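PDB 3LMM: transcriptional regulator from Corynebacterium diphtheriae, which is uncharacterised but probably regulates transcription, combining a Schlafen AlbA_2 domain with a region like the RecG C-terminus and domains of the helix-turn-helix class. Local coordinates for residues A[112-117]-A[369-374]; A[256-261]-A[269-274]; A[414-419]-A[493-498]. All blocks are in the same frame, centred on the assembly; numbering follows the deposited sequence.

Contact 1 of 3, residues A[112-117]-A[369-374]; sequences RIDVAP and VDKQGV
The ammonium of K371 reaches across to the end of helix 102-113 and comes near two oxygens there. NZ donates a weak hydrogen bond to the backbone oxygen, R112 O, at 3.1 Å. The same NZ makes a long salt bridge to D114 OD2 at 3.9 Å. R112 O belongs to the last turn of the helix, whose carbonyl end should carry some partial negative charge, so a positive group probably sits comfortably here.

D114 is the residue where the chain leaves the helix. Its positive phi of 83° marks that change of direction, and its CB faces the other segment. The side chains of D114 and K371 run antiparallel alongside one another. The K371 chain bends at chi2 and chi3 on its way to R112 O. D114 OD2 has a firmer salt bridge to R352 NE, so K371 is a secondary partner. The other carboxylate oxygen of D114, OD1, lies 3.3 Å from Q372 CB, the two side chains being roughly perpendicular. Q372 itself is poorly ordered, and its amide end turns off from D114.

R112 points its guanidinium elsewhere, to G108 O and D66. R112 and I113 pack on helix 62-77 in the AlbA_2 region. Segment 369-374 lies in the RecG-like region, so this small surface contact spans the two. Q372, just before helix 373-385, also touches H311 of helix 298-311.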
ATOM      1  N   ARG A 112      -1.906  -8.859  -1.922  1.00 21.92           N
ATOM      2  CA  ARG A 112      -0.531  -8.930  -2.373  1.00 25.04           C
ATOM      3  C   ARG A 112      -0.186  -8.107  -3.601  1.00 23.91           C
ATOM      4  O   ARG A 112       0.979  -7.858  -3.877  1.00 33.66           O
ATOM      5  CB  ARG A 112      -0.100 -10.409  -2.565  1.00 28.90           C
ATOM      6  CG  ARG A 112      -0.894 -11.241  -3.583  1.00 23.74           C
ATOM      7  CD  ARG A 112      -1.860 -12.244  -2.915  1.00 32.83           C
ATOM      8  NE  ARG A 112      -1.269 -13.535  -2.517  1.00 25.30           N
ATOM      9  CZ  ARG A 112      -1.889 -14.442  -1.748  1.00 28.81           C
ATOM     10  NH1 ARG A 112      -1.286 -15.581  -1.433  1.00 11.06           N
ATOM     11  NH2 ARG A 112      -3.113 -14.210  -1.272  1.00 14.42           N
ATOM     12  N   ILE A 113      -1.188  -7.636  -4.320  1.00 27.79           N
ATOM     13  CA  ILE A 113      -0.897  -6.891  -5.533  1.00 29.87           C
ATOM     14  C   ILE A 113      -1.391  -5.434  -5.466  1.00 33.46           C
ATOM     15  O   ILE A 113      -0.941  -4.574  -6.230  1.00 25.59           O
ATOM     16  CB  ILE A 113      -1.530  -7.642  -6.708  1.00 31.42           C
ATOM     17  CG1 ILE A 113      -0.935  -7.192  -8.023  1.00 37.49           C
ATOM     18  CG2 ILE A 113      -3.037  -7.438  -6.708  1.00 36.49           C
ATOM     19  CD1 ILE A 113      -1.740  -7.691  -9.227  1.00 49.13           C
ATOM     20  N   ASP A 114      -2.303  -5.172  -4.530  1.00 33.35           N
ATOM     21  CA  ASP A 114      -2.872  -3.844  -4.304  1.00 30.08           C
ATOM     22  C   ASP A 114      -4.029  -3.498  -5.237  1.00 31.42           C
ATOM     23  O   ASP A 114      -4.392  -2.327  -5.390  1.00 33.78           O
ATOM     24  CB  ASP A 114      -1.802  -2.763  -4.426  1.00 41.33           C
ATOM     25  CG  ASP A 114      -1.610  -2.005  -3.135  1.00 56.30           C
ATOM     26  OD1 ASP A 114      -0.892  -0.976  -3.130  1.00 69.91           O
ATOM     27  OD2 ASP A 114      -2.174  -2.455  -2.111  1.00 56.87           O
ATOM     28  N   VAL A 115      -4.618  -4.514  -5.859  1.00 23.48           N
ATOM     29  CA  VAL A 115      -5.739  -4.299  -6.759  1.00 17.91           C
ATOM     30  C   VAL A 115      -6.762  -5.408  -6.594  1.00 21.02           C
ATOM     31  O   VAL A 115      -6.410  -6.571  -6.408  1.00 22.67           O
ATOM     32  CB  VAL A 115      -5.268  -4.233  -8.226  1.00 14.65           C
ATOM     33  CG1 VAL A 115      -3.819  -4.630  -8.325  1.00  6.60           C
ATOM     34  CG2 VAL A 115      -6.135  -5.129  -9.110  1.00  1.03           C
ATOM     35  N   ALA A 116      -8.033  -5.034  -6.664  1.00 19.46           N
ATOM     36  CA  ALA A 116      -9.120  -5.987  -6.515  1.00 21.70           C
ATOM     37  C   ALA A 116      -9.904  -6.110  -7.823  1.00 29.27           C
ATOM     38  O   ALA A 116     -10.914  -5.432  -8.014  1.00 39.47           O
ATOM     39  CB  ALA A 116     -10.038  -5.538  -5.396  1.00 21.47           C
ATOM     40  N   PRO A 117      -9.458  -6.997  -8.734  1.00 33.32           N
ATOM     41  CA  PRO A 117     -10.128  -7.193 -10.023  1.00 34.25           C
ATOM     42  C   PRO A 117     -11.512  -7.819  -9.919  1.00 31.11           C
ATOM     43  O   PRO A 117     -11.802  -8.547  -8.973  1.00 26.66           O
ATOM     44  CB  PRO A 117      -9.148  -8.082 -10.781  1.00 35.84           C
ATOM     45  CG  PRO A 117      -8.594  -8.941  -9.695  1.00 19.06           C
ATOM     46  CD  PRO A 117      -8.334  -7.942  -8.584  1.00 32.48           C
ATOM     47  N   VAL A 369       9.008   5.077  -0.609  1.00 25.00           N
ATOM     48  CA  VAL A 369       7.745   4.654  -0.014  1.00 34.22           C
ATOM     49  C   VAL A 369       7.473   3.185  -0.319  1.00 40.67           C
ATOM     50  O   VAL A 369       8.002   2.646  -1.283  1.00 44.23           O
ATOM     51  CB  VAL A 369       6.565   5.473  -0.565  1.00 36.97           C
ATOM     52  CG1 VAL A 369       5.319   5.228   0.282  1.00 52.40           C
ATOM     53  CG2 VAL A 369       6.912   6.941  -0.586  1.00 44.43           C
ATOM     54  N   ASP A 370       6.645   2.550   0.507  1.00 49.87           N
ATOM     55  CA  ASP A 370       6.274   1.144   0.329  1.00 58.38           C
ATOM     56  C   ASP A 370       5.119   1.062  -0.664  1.00 63.81           C
ATOM     57  O   ASP A 370       4.616   2.094  -1.100  1.00 70.51           O
ATOM     58  CB  ASP A 370       5.815   0.553   1.661  1.00 69.85           C
ATOM     59  CG  ASP A 370       6.970   0.178   2.568  1.00 77.18           C
ATOM     60  OD1 ASP A 370       6.771   0.195   3.803  1.00 72.09           O
ATOM     61  OD2 ASP A 370       8.065  -0.152   2.051  1.00 79.39           O
ATOM     62  N   LYS A 371       4.693  -0.155  -1.008  1.00 64.46           N
ATOM     63  CA  LYS A 371       3.582  -0.332  -1.942  1.00 65.76           C
ATOM     64  C   LYS A 371       2.510   0.732  -1.721  1.00 75.95           C
ATOM     65  O   LYS A 371       2.274   1.560  -2.596  1.00 88.99           O
ATOM     66  CB  LYS A 371       2.944  -1.710  -1.802  1.00 57.17           C
ATOM     67  CG  LYS A 371       3.536  -2.780  -2.707  1.00 62.12           C
ATOM     68  CD  LYS A 371       2.461  -3.817  -3.091  1.00 60.46           C
ATOM     69  CE  LYS A 371       1.791  -4.437  -1.859  1.00 52.54           C
ATOM     70  NZ  LYS A 371       0.591  -5.240  -2.203  1.00 29.39           N
ATOM     71  N   GLN A 372       1.851   0.711  -0.567  1.00 70.94           N
ATOM     72  CA  GLN A 372       0.839   1.725  -0.281  1.00 77.00           C
ATOM     73  C   GLN A 372       0.222   1.516   1.080  1.00 70.27           C
ATOM     74  O   GLN A 372       0.549   2.214   2.042  1.00 67.06           O
ATOM     75  CB  GLN A 372      -0.267   1.730  -1.350  1.00 88.75           C
ATOM     76  CG  GLN A 372      -1.426   2.740  -1.099  1.00 97.21           C
ATOM     77  CD  GLN A 372      -1.031   4.224  -1.234  1.00 95.96           C
ATOM     78  OE1 GLN A 372      -0.647   4.685  -2.313  1.00 92.20           O
ATOM     79  NE2 GLN A 372      -1.139   4.972  -0.132  1.00 81.34           N
ATOM     80  N   GLY A 373      -0.693   0.560   1.152  1.00 68.32           N
ATOM     81  CA  GLY A 373      -1.338   0.276   2.414  1.00 74.57           C
ATOM     82  C   GLY A 373      -0.277  -0.045   3.443  1.00 74.13           C
ATOM     83  O   GLY A 373      -0.432   0.252   4.630  1.00 81.16           O
ATOM     84  N   VAL A 374       0.815  -0.650   2.985  1.00 66.98           N
ATOM     85  CA  VAL A 374       1.899  -1.005   3.883  1.00 57.73           C
ATOM     86  C   VAL A 374       2.318   0.226   4.683  1.00 58.39           C
ATOM     87  O   VAL A 374       2.563   0.137   5.885  1.00 59.23           O
ATOM     88  CB  VAL A 374       3.117  -1.547   3.107  1.00 49.15           C
ATOM     89  CG1 VAL A 374       4.151  -2.088   4.081  1.00 57.56           C
ATOM     90  CG2 VAL A 374       2.680  -2.633   2.142  1.00 33.52           C
TER

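Contact 2 of 3, residues A[256-261]-A[269-274]; sequences VVPEPE and DYLEQA
Aliphatic groups set against the Y270 ring make up most of this contact. V256 brings CG2 to within 3.4 Å of Y270 CE2, the two side chains passing each other head to tail. P258 adds its CB, 3.5 Å from Y270 CD2. Both groups approach the ring obliquely. CG of Y270 stands anti to the backbone N (chi1 -165°), and the bond from CA to CB points toward the loop.

Purely aliphatic packing comes next. V256 CG2 also meets A274 CB at 4.1 Å, one helical turn on from Y270. P258 CD lies 4.0 Å from L271 CD2, the leucine bringing its end nearer although its CB sets off to one side. L271 further touches I240 and L242 of the neighbouring strand 240-245.

One polar group lies near the ring. E259 OE1 sits 4.0 Å above one face of Y270, offset toward the rim, with the carboxylate plane turned 61° from the ring. The E259 chain, bent at chi2, runs nearly perpendicular to the tyrosine side chain. Its charge has a long, weak ion pair with K262.

Strand 252-256, at the border of the six-stranded sheet, thus leads through its loop to helix 264-278, which packs back on it. With no hydrogen bond between the segments, the pairing depends on apolar burial and fit, not on directional polar bonds.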
ATOM      1  N   VAL A 256      10.192  26.261  11.434  1.00 12.12           N
ATOM      2  CA  VAL A 256      11.208  26.012  10.421  1.00 14.64           C
ATOM      3  C   VAL A 256      10.528  25.918   9.060  1.00 11.69           C
ATOM      4  O   VAL A 256       9.792  24.977   8.790  1.00  8.32           O
ATOM      5  CB  VAL A 256      12.004  24.713  10.728  1.00 11.74           C
ATOM      6  CG1 VAL A 256      11.065  23.618  11.141  1.00 21.09           C
ATOM      7  CG2 VAL A 256      12.818  24.294   9.511  1.00  9.19           C
ATOM      8  N   VAL A 257      10.776  26.919   8.218  1.00 11.66           N
ATOM      9  CA  VAL A 257      10.186  27.006   6.884  1.00 14.83           C
ATOM     10  C   VAL A 257      11.261  26.890   5.798  1.00 20.74           C
ATOM     11  O   VAL A 257      12.104  27.772   5.653  1.00 30.03           O
ATOM     12  CB  VAL A 257       9.426  28.365   6.703  1.00  8.48           C
ATOM     13  CG1 VAL A 257       8.146  28.372   7.507  1.00  1.00           C
ATOM     14  CG2 VAL A 257      10.308  29.525   7.161  1.00 12.82           C
ATOM     15  N   PRO A 258      11.241  25.796   5.017  1.00 24.85           N
ATOM     16  CA  PRO A 258      12.232  25.601   3.953  1.00 25.58           C
ATOM     17  C   PRO A 258      12.195  26.686   2.879  1.00 26.27           C
ATOM     18  O   PRO A 258      11.135  27.242   2.586  1.00 24.33           O
ATOM     19  CB  PRO A 258      11.875  24.225   3.400  1.00 19.55           C
ATOM     20  CG  PRO A 258      10.407  24.164   3.595  1.00 24.92           C
ATOM     21  CD  PRO A 258      10.238  24.717   4.991  1.00 29.43           C
ATOM     22  N   GLU A 259      13.355  26.977   2.295  1.00 27.42           N
ATOM     23  CA  GLU A 259      13.457  28.006   1.256  1.00 33.50           C
ATOM     24  C   GLU A 259      12.713  27.584  -0.012  1.00 34.02           C
ATOM     25  O   GLU A 259      12.931  26.489  -0.527  1.00 38.53           O
ATOM     26  CB  GLU A 259      14.929  28.286   0.917  1.00 40.42           C
ATOM     27  CG  GLU A 259      15.770  28.793   2.090  1.00 54.14           C
ATOM     28  CD  GLU A 259      16.453  27.669   2.856  1.00 63.48           C
ATOM     29  OE1 GLU A 259      15.783  26.650   3.159  1.00 60.40           O
ATOM     30  OE2 GLU A 259      17.658  27.817   3.175  1.00 60.37           O
ATOM     31  N   PRO A 260      11.840  28.461  -0.543  1.00 33.37           N
ATOM     32  CA  PRO A 260      11.058  28.179  -1.752  1.00 30.80           C
ATOM     33  C   PRO A 260      11.823  27.758  -3.007  1.00 31.93           C
ATOM     34  O   PRO A 260      11.242  27.133  -3.893  1.00 36.96           O
ATOM     35  CB  PRO A 260      10.291  29.476  -1.972  1.00 27.93           C
ATOM     36  CG  PRO A 260      11.222  30.500  -1.418  1.00 25.34           C
ATOM     37  CD  PRO A 260      11.638  29.858  -0.125  1.00 27.16           C
ATOM     38  N   GLU A 261      13.107  28.097  -3.099  1.00 30.23           N
ATOM     39  CA  GLU A 261      13.880  27.727  -4.278  1.00 26.43           C
ATOM     40  C   GLU A 261      14.269  26.260  -4.237  1.00 27.27           C
ATOM     41  O   GLU A 261      14.949  25.775  -5.133  1.00 29.37           O
ATOM     42  CB  GLU A 261      15.145  28.575  -4.391  1.00 36.05           C
ATOM     43  CG  GLU A 261      15.031  29.962  -3.792  1.00 54.29           C
ATOM     44  CD  GLU A 261      15.350  29.954  -2.312  1.00 65.66           C
ATOM     45  OE1 GLU A 261      16.428  29.420  -1.945  1.00 74.22           O
ATOM     46  OE2 GLU A 261      14.544  30.499  -1.522  1.00 67.48           O
ATOM     47  N   ASP A 269      13.413  16.691   2.820  1.00 16.83           N
ATOM     48  CA  ASP A 269      14.580  16.436   3.629  1.00 19.89           C
ATOM     49  C   ASP A 269      14.726  17.497   4.718  1.00 17.63           C
ATOM     50  O   ASP A 269      14.866  17.174   5.895  1.00 15.25           O
ATOM     51  CB  ASP A 269      15.838  16.415   2.766  1.00 17.49           C
ATOM     52  CG  ASP A 269      17.092  16.231   3.592  1.00 30.98           C
ATOM     53  OD1 ASP A 269      17.168  15.200   4.308  1.00 31.62           O
ATOM     54  OD2 ASP A 269      17.992  17.103   3.527  1.00 21.81           O
ATOM     55  N   TYR A 270      14.691  18.763   4.321  1.00 16.60           N
ATOM     56  CA  TYR A 270      14.844  19.856   5.262  1.00 14.52           C
ATOM     57  C   TYR A 270      13.896  19.705   6.445  1.00 18.12           C
ATOM     58  O   TYR A 270      14.280  19.969   7.580  1.00 23.45           O
ATOM     59  CB  TYR A 270      14.590  21.182   4.559  1.00 17.15           C
ATOM     60  CG  TYR A 270      15.068  22.395   5.323  1.00 24.44           C
ATOM     61  CD1 TYR A 270      16.424  22.700   5.417  1.00 27.78           C
ATOM     62  CD2 TYR A 270      14.159  23.255   5.934  1.00 29.99           C
ATOM     63  CE1 TYR A 270      16.862  23.837   6.100  1.00 34.43           C
ATOM     64  CE2 TYR A 270      14.587  24.390   6.619  1.00 34.12           C
ATOM     65  CZ  TYR A 270      15.937  24.675   6.697  1.00 31.08           C
ATOM     66  OH  TYR A 270      16.344  25.803   7.372  1.00 33.85           O
ATOM     67  N   LEU A 271      12.662  19.280   6.187  1.00 20.25           N
ATOM     68  CA  LEU A 271      11.692  19.098   7.263  1.00 22.34           C
ATOM     69  C   LEU A 271      12.067  17.879   8.112  1.00 29.89           C
ATOM     70  O   LEU A 271      12.086  17.955   9.341  1.00 24.90           O
ATOM     71  CB  LEU A 271      10.292  18.920   6.678  1.00 21.62           C
ATOM     72  CG  LEU A 271       9.239  19.856   7.268  1.00 24.10           C
ATOM     73  CD1 LEU A 271       9.099  19.577   8.738  1.00 24.16           C
ATOM     74  CD2 LEU A 271       9.648  21.309   7.030  1.00 26.12           C
ATOM     75  N   GLU A 272      12.363  16.761   7.449  1.00 30.36           N
ATOM     76  CA  GLU A 272      12.765  15.537   8.137  1.00 30.32           C
ATOM     77  C   GLU A 272      13.954  15.805   9.060  1.00 26.81           C
ATOM     78  O   GLU A 272      13.977  15.359  10.203  1.00 24.27           O
ATOM     79  CB  GLU A 272      13.150  14.453   7.124  1.00 33.41           C
ATOM     80  CG  GLU A 272      11.982  13.862   6.344  1.00 45.64           C
ATOM     81  CD  GLU A 272      12.402  12.735   5.403  1.00 48.35           C
ATOM     82  OE1 GLU A 272      13.285  12.967   4.545  1.00 47.55           O
ATOM     83  OE2 GLU A 272      11.846  11.618   5.515  1.00 51.48           O
ATOM     84  N   GLN A 273      14.942  16.529   8.545  1.00 22.97           N
ATOM     85  CA  GLN A 273      16.135  16.877   9.301  1.00 23.97           C
ATOM     86  C   GLN A 273      15.776  17.545  10.612  1.00 24.20           C
ATOM     87  O   GLN A 273      16.103  17.049  11.690  1.00 26.83           O
ATOM     88  CB  GLN A 273      17.000  17.852   8.509  1.00 34.26           C
ATOM     89  CG  GLN A 273      17.708  17.274   7.313  1.00 48.15           C
ATOM     90  CD  GLN A 273      18.837  16.372   7.724  1.00 59.64           C
ATOM     91  OE1 GLN A 273      18.738  15.148   7.629  1.00 70.61           O
ATOM     92  NE2 GLN A 273      19.926  16.971   8.197  1.00 62.83           N
ATOM     93  N   ALA A 274      15.113  18.691  10.497  1.00 27.57           N
ATOM     94  CA  ALA A 274      14.702  19.483  11.650  1.00 29.70           C
ATOM     95  C   ALA A 274      13.731  18.722  12.532  1.00 24.86           C
ATOM     96  O   ALA A 274      13.690  18.927  13.739  1.00 27.84           O
ATOM     97  CB  ALA A 274      14.066  20.789  11.183  1.00 23.98           C
TER

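Contact 3 of 3, residues A[414-419]-A[493-498]; sequences VLELVS and REILRK
L496 meets two residues of helix 412-419 by dividing its branches between them. Its CD1 lies 3.8 Å from V414 CG2, and its CD2 lies 3.8 Å from L417 CG. V414 and L417 stand about one turn apart on their helix, and L496 crosses the side chain of each at a slant. The CB of L496 does not head straight for the other helix; chi1 (-72°) sets CG anti to the carbonyl carbon, and from there the two methyls reach that helix. V414 behaves in a comparable way: its CB turns away from the partner segment, yet the CG2 branch still makes the touch. L417 is oriented differently. Its CB points toward the opposing helix, and its CD2 adds a second contact to L496 CD2 at 4.1 Å.

Both segments lie in the DUF5635 region, of the helix-turn-helix clan. Between them along the chain come helices 430-441, 447-454 and 458-469 and then short strands, the last of them 479-482 and 485-488, an order consistent with a winged helix-turn-helix. The contact brings helix 412-419 against helix 490-496, the segments lying 74 residues apart.

I495 takes the neighbouring position. Its CB faces helix 412-419, and CG2, anti to the backbone N, comes 4.2 Å from L417 CB. The same methyl lies 3.9 Å from E416 OE1. The E416 chain, extended beyond CG, slants across I495, and what its carboxylate finds across the contact is this methyl group, not a polar partner. No hydrogen bond joins the two segments. Helix 430-441 touches both: L417 meets its L436, and L496 meets its F440.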
ATOM      1  N   VAL A 414       3.269  -3.160  27.811  1.00 27.33           N
ATOM      2  CA  VAL A 414       2.918  -3.471  26.433  1.00 28.87           C
ATOM      3  C   VAL A 414       4.140  -3.906  25.626  1.00 29.12           C
ATOM      4  O   VAL A 414       4.059  -4.829  24.814  1.00 27.36           O
ATOM      5  CB  VAL A 414       2.263  -2.263  25.754  1.00 32.24           C
ATOM      6  CG1 VAL A 414       2.202  -2.479  24.246  1.00 23.71           C
ATOM      7  CG2 VAL A 414       0.872  -2.054  26.327  1.00 19.44           C
ATOM      8  N   LEU A 415       5.269  -3.243  25.847  1.00 30.52           N
ATOM      9  CA  LEU A 415       6.499  -3.580  25.132  1.00 28.59           C
ATOM     10  C   LEU A 415       6.874  -5.024  25.335  1.00 29.60           C
ATOM     11  O   LEU A 415       7.216  -5.717  24.382  1.00 29.65           O
ATOM     12  CB  LEU A 415       7.654  -2.718  25.613  1.00 22.60           C
ATOM     13  CG  LEU A 415       7.706  -1.304  25.049  1.00 31.82           C
ATOM     14  CD1 LEU A 415       8.761  -0.536  25.795  1.00 19.01           C
ATOM     15  CD2 LEU A 415       7.998  -1.348  23.554  1.00 30.04           C
ATOM     16  N   GLU A 416       6.824  -5.459  26.591  1.00 40.32           N
ATOM     17  CA  GLU A 416       7.159  -6.828  26.954  1.00 46.89           C
ATOM     18  C   GLU A 416       6.088  -7.808  26.491  1.00 42.02           C
ATOM     19  O   GLU A 416       6.403  -8.932  26.094  1.00 41.08           O
ATOM     20  CB  GLU A 416       7.379  -6.935  28.472  1.00 53.34           C
ATOM     21  CG  GLU A 416       6.484  -6.029  29.302  1.00 66.84           C
ATOM     22  CD  GLU A 416       6.809  -6.059  30.792  1.00 73.62           C
ATOM     23  OE1 GLU A 416       6.438  -7.049  31.469  1.00 74.45           O
ATOM     24  OE2 GLU A 416       7.441  -5.091  31.279  1.00 68.23           O
ATOM     25  N   LEU A 417       4.827  -7.387  26.531  1.00 32.50           N
ATOM     26  CA  LEU A 417       3.751  -8.256  26.072  1.00 28.76           C
ATOM     27  C   LEU A 417       4.057  -8.614  24.626  1.00 30.80           C
ATOM     28  O   LEU A 417       3.976  -9.773  24.236  1.00 35.20           O
ATOM     29  CB  LEU A 417       2.399  -7.542  26.166  1.00 29.40           C
ATOM     30  CG  LEU A 417       1.147  -8.213  25.573  1.00 24.20           C
ATOM     31  CD1 LEU A 417       1.146  -8.085  24.071  1.00 16.39           C
ATOM     32  CD2 LEU A 417       1.085  -9.663  25.994  1.00 31.57           C
ATOM     33  N   VAL A 418       4.421  -7.606  23.839  1.00 27.56           N
ATOM     34  CA  VAL A 418       4.765  -7.799  22.435  1.00 23.28           C
ATOM     35  C   VAL A 418       6.098  -8.531  22.306  1.00 28.74           C
ATOM     36  O   VAL A 418       6.287  -9.372  21.429  1.00 29.92           O
ATOM     37  CB  VAL A 418       4.879  -6.451  21.728  1.00 20.79           C
ATOM     38  CG1 VAL A 418       5.303  -6.654  20.286  1.00  7.52           C
ATOM     39  CG2 VAL A 418       3.556  -5.722  21.818  1.00 11.20           C
ATOM     40  N   SER A 419       7.014  -8.197  23.201  1.00 29.90           N
ATOM     41  CA  SER A 419       8.340  -8.787  23.222  1.00 34.63           C
ATOM     42  C   SER A 419       8.284 -10.288  23.488  1.00 39.58           C
ATOM     43  O   SER A 419       9.252 -11.015  23.242  1.00 37.91           O
ATOM     44  CB  SER A 419       9.171  -8.087  24.299  1.00 23.54           C
ATOM     45  OG  SER A 419      10.407  -8.724  24.491  1.00 40.09           O
ATOM     46  N   ARG A 493      -3.594 -10.637  29.789  1.00 43.39           N
ATOM     47  CA  ARG A 493      -4.308  -9.869  30.786  1.00 45.53           C
ATOM     48  C   ARG A 493      -3.417  -9.657  31.999  1.00 49.37           C
ATOM     49  O   ARG A 493      -3.386  -8.571  32.564  1.00 49.58           O
ATOM     50  CB  ARG A 493      -5.575 -10.595  31.214  1.00 46.07           C
ATOM     51  CG  ARG A 493      -6.662 -10.610  30.176  1.00 52.06           C
ATOM     52  CD  ARG A 493      -7.872 -11.354  30.698  1.00 63.55           C
ATOM     53  NE  ARG A 493      -9.009 -11.218  29.798  1.00 68.29           N
ATOM     54  CZ  ARG A 493     -10.169 -11.845  29.955  1.00 72.55           C
ATOM     55  NH1 ARG A 493     -10.351 -12.663  30.985  1.00 75.37           N
ATOM     56  NH2 ARG A 493     -11.148 -11.651  29.081  1.00 77.87           N
ATOM     57  N   GLU A 494      -2.679 -10.686  32.400  1.00 56.39           N
ATOM     58  CA  GLU A 494      -1.805 -10.564  33.565  1.00 65.00           C
ATOM     59  C   GLU A 494      -0.676  -9.566  33.343  1.00 65.36           C
ATOM     60  O   GLU A 494      -0.230  -8.910  34.282  1.00 68.45           O
ATOM     61  CB  GLU A 494      -1.203 -11.923  33.940  1.00 71.76           C
ATOM     62  CG  GLU A 494      -2.216 -12.992  34.344  1.00 84.85           C
ATOM     63  CD  GLU A 494      -2.944 -12.689  35.651  1.00 89.80           C
ATOM     64  OE1 GLU A 494      -3.859 -13.470  36.005  1.00 85.46           O
ATOM     65  OE2 GLU A 494      -2.602 -11.686  36.322  1.00 86.38           O
ATOM     66  N   ILE A 495      -0.213  -9.458  32.102  1.00 65.17           N
ATOM     67  CA  ILE A 495       0.874  -8.545  31.766  1.00 63.19           C
ATOM     68  C   ILE A 495       0.338  -7.117  31.674  1.00 62.16           C
ATOM     69  O   ILE A 495       0.997  -6.165  32.093  1.00 57.67           O
ATOM     70  CB  ILE A 495       1.525  -8.925  30.409  1.00 65.91           C
ATOM     71  CG1 ILE A 495       1.605 -10.453  30.260  1.00 67.63           C
ATOM     72  CG2 ILE A 495       2.915  -8.319  30.310  1.00 60.97           C
ATOM     73  CD1 ILE A 495       2.470 -11.160  31.290  1.00 79.83           C
ATOM     74  N   LEU A 496      -0.870  -6.980  31.136  1.00 62.34           N
ATOM     75  CA  LEU A 496      -1.499  -5.677  30.973  1.00 66.30           C
ATOM     76  C   LEU A 496      -2.090  -5.077  32.255  1.00 73.39           C
ATOM     77  O   LEU A 496      -2.273  -3.860  32.337  1.00 79.30           O
ATOM     78  CB  LEU A 496      -2.578  -5.750  29.883  1.00 59.93           C
ATOM     79  CG  LEU A 496      -2.124  -5.882  28.418  1.00 62.18           C
ATOM     80  CD1 LEU A 496      -1.323  -4.660  28.009  1.00 55.47           C
ATOM     81  CD2 LEU A 496      -1.293  -7.136  28.233  1.00 63.78           C
ATOM     82  N   ARG A 497      -2.384  -5.909  33.255  1.00 77.56           N
ATOM     83  CA  ARG A 497      -2.954  -5.424  34.523  1.00 79.60           C
ATOM     84  C   ARG A 497      -2.069  -4.369  35.186  1.00 81.67           C
ATOM     85  O   ARG A 497      -2.533  -3.586  36.018  1.00 74.22           O
ATOM     86  CB  ARG A 497      -3.147  -6.584  35.513  1.00 80.48           C
ATOM     87  CG  ARG A 497      -4.331  -7.501  35.236  1.00 83.31           C
ATOM     88  CD  ARG A 497      -4.380  -8.650  36.239  1.00 85.44           C
ATOM     89  NE  ARG A 497      -5.490  -9.569  35.994  1.00 95.14           N
ATOM     90  CZ  ARG A 497      -6.774  -9.266  36.171  1.00101.91           C
ATOM     91  NH1 ARG A 497      -7.122  -8.059  36.600  1.00102.07           N
ATOM     92  NH2 ARG A 497      -7.716 -10.172  35.922  1.00103.03           N
ATOM     93  N   LYS A 498      -0.794  -4.367  34.812  1.00 88.58           N
ATOM     94  CA  LYS A 498       0.184  -3.437  35.361  1.00 96.94           C
ATOM     95  C   LYS A 498       0.357  -2.203  34.465  1.00 99.74           C
ATOM     96  O   LYS A 498       1.456  -1.936  33.978  1.00105.49           O
ATOM     97  CB  LYS A 498       1.539  -4.144  35.517  1.00 98.90           C
ATOM     98  CG  LYS A 498       1.517  -5.457  36.314  1.00101.89           C
ATOM     99  CD  LYS A 498       1.192  -5.246  37.796  1.00104.18           C
ATOM    100  CE  LYS A 498       1.252  -6.560  38.577  1.00 94.63           C
ATOM    101  NZ  LYS A 498       1.017  -6.369  40.036  1.00 93.18           N
TER

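In the fold
The three contacts lie well apart, with centres about 30 Å (contacts 1 and 2), 32 Å (1 and 3) and 39 Å (2 and 3) from one another, and none touches another. Contact 1 spans 252 residues of chain and brings the AlbA_2 region up to the RecG-like one, close to the middle of the molecule. Contact 2 falls within that span and is local, packing the end of border strand 252-256 and the loop after it on helix 264-278. Helix 298-311 touches residues of both. Contact 3 comes later, inside the DUF5635 region. Contacts 2 and 3 are each internal to one part of the protein, whereas contact 1 joins regions far apart in sequence.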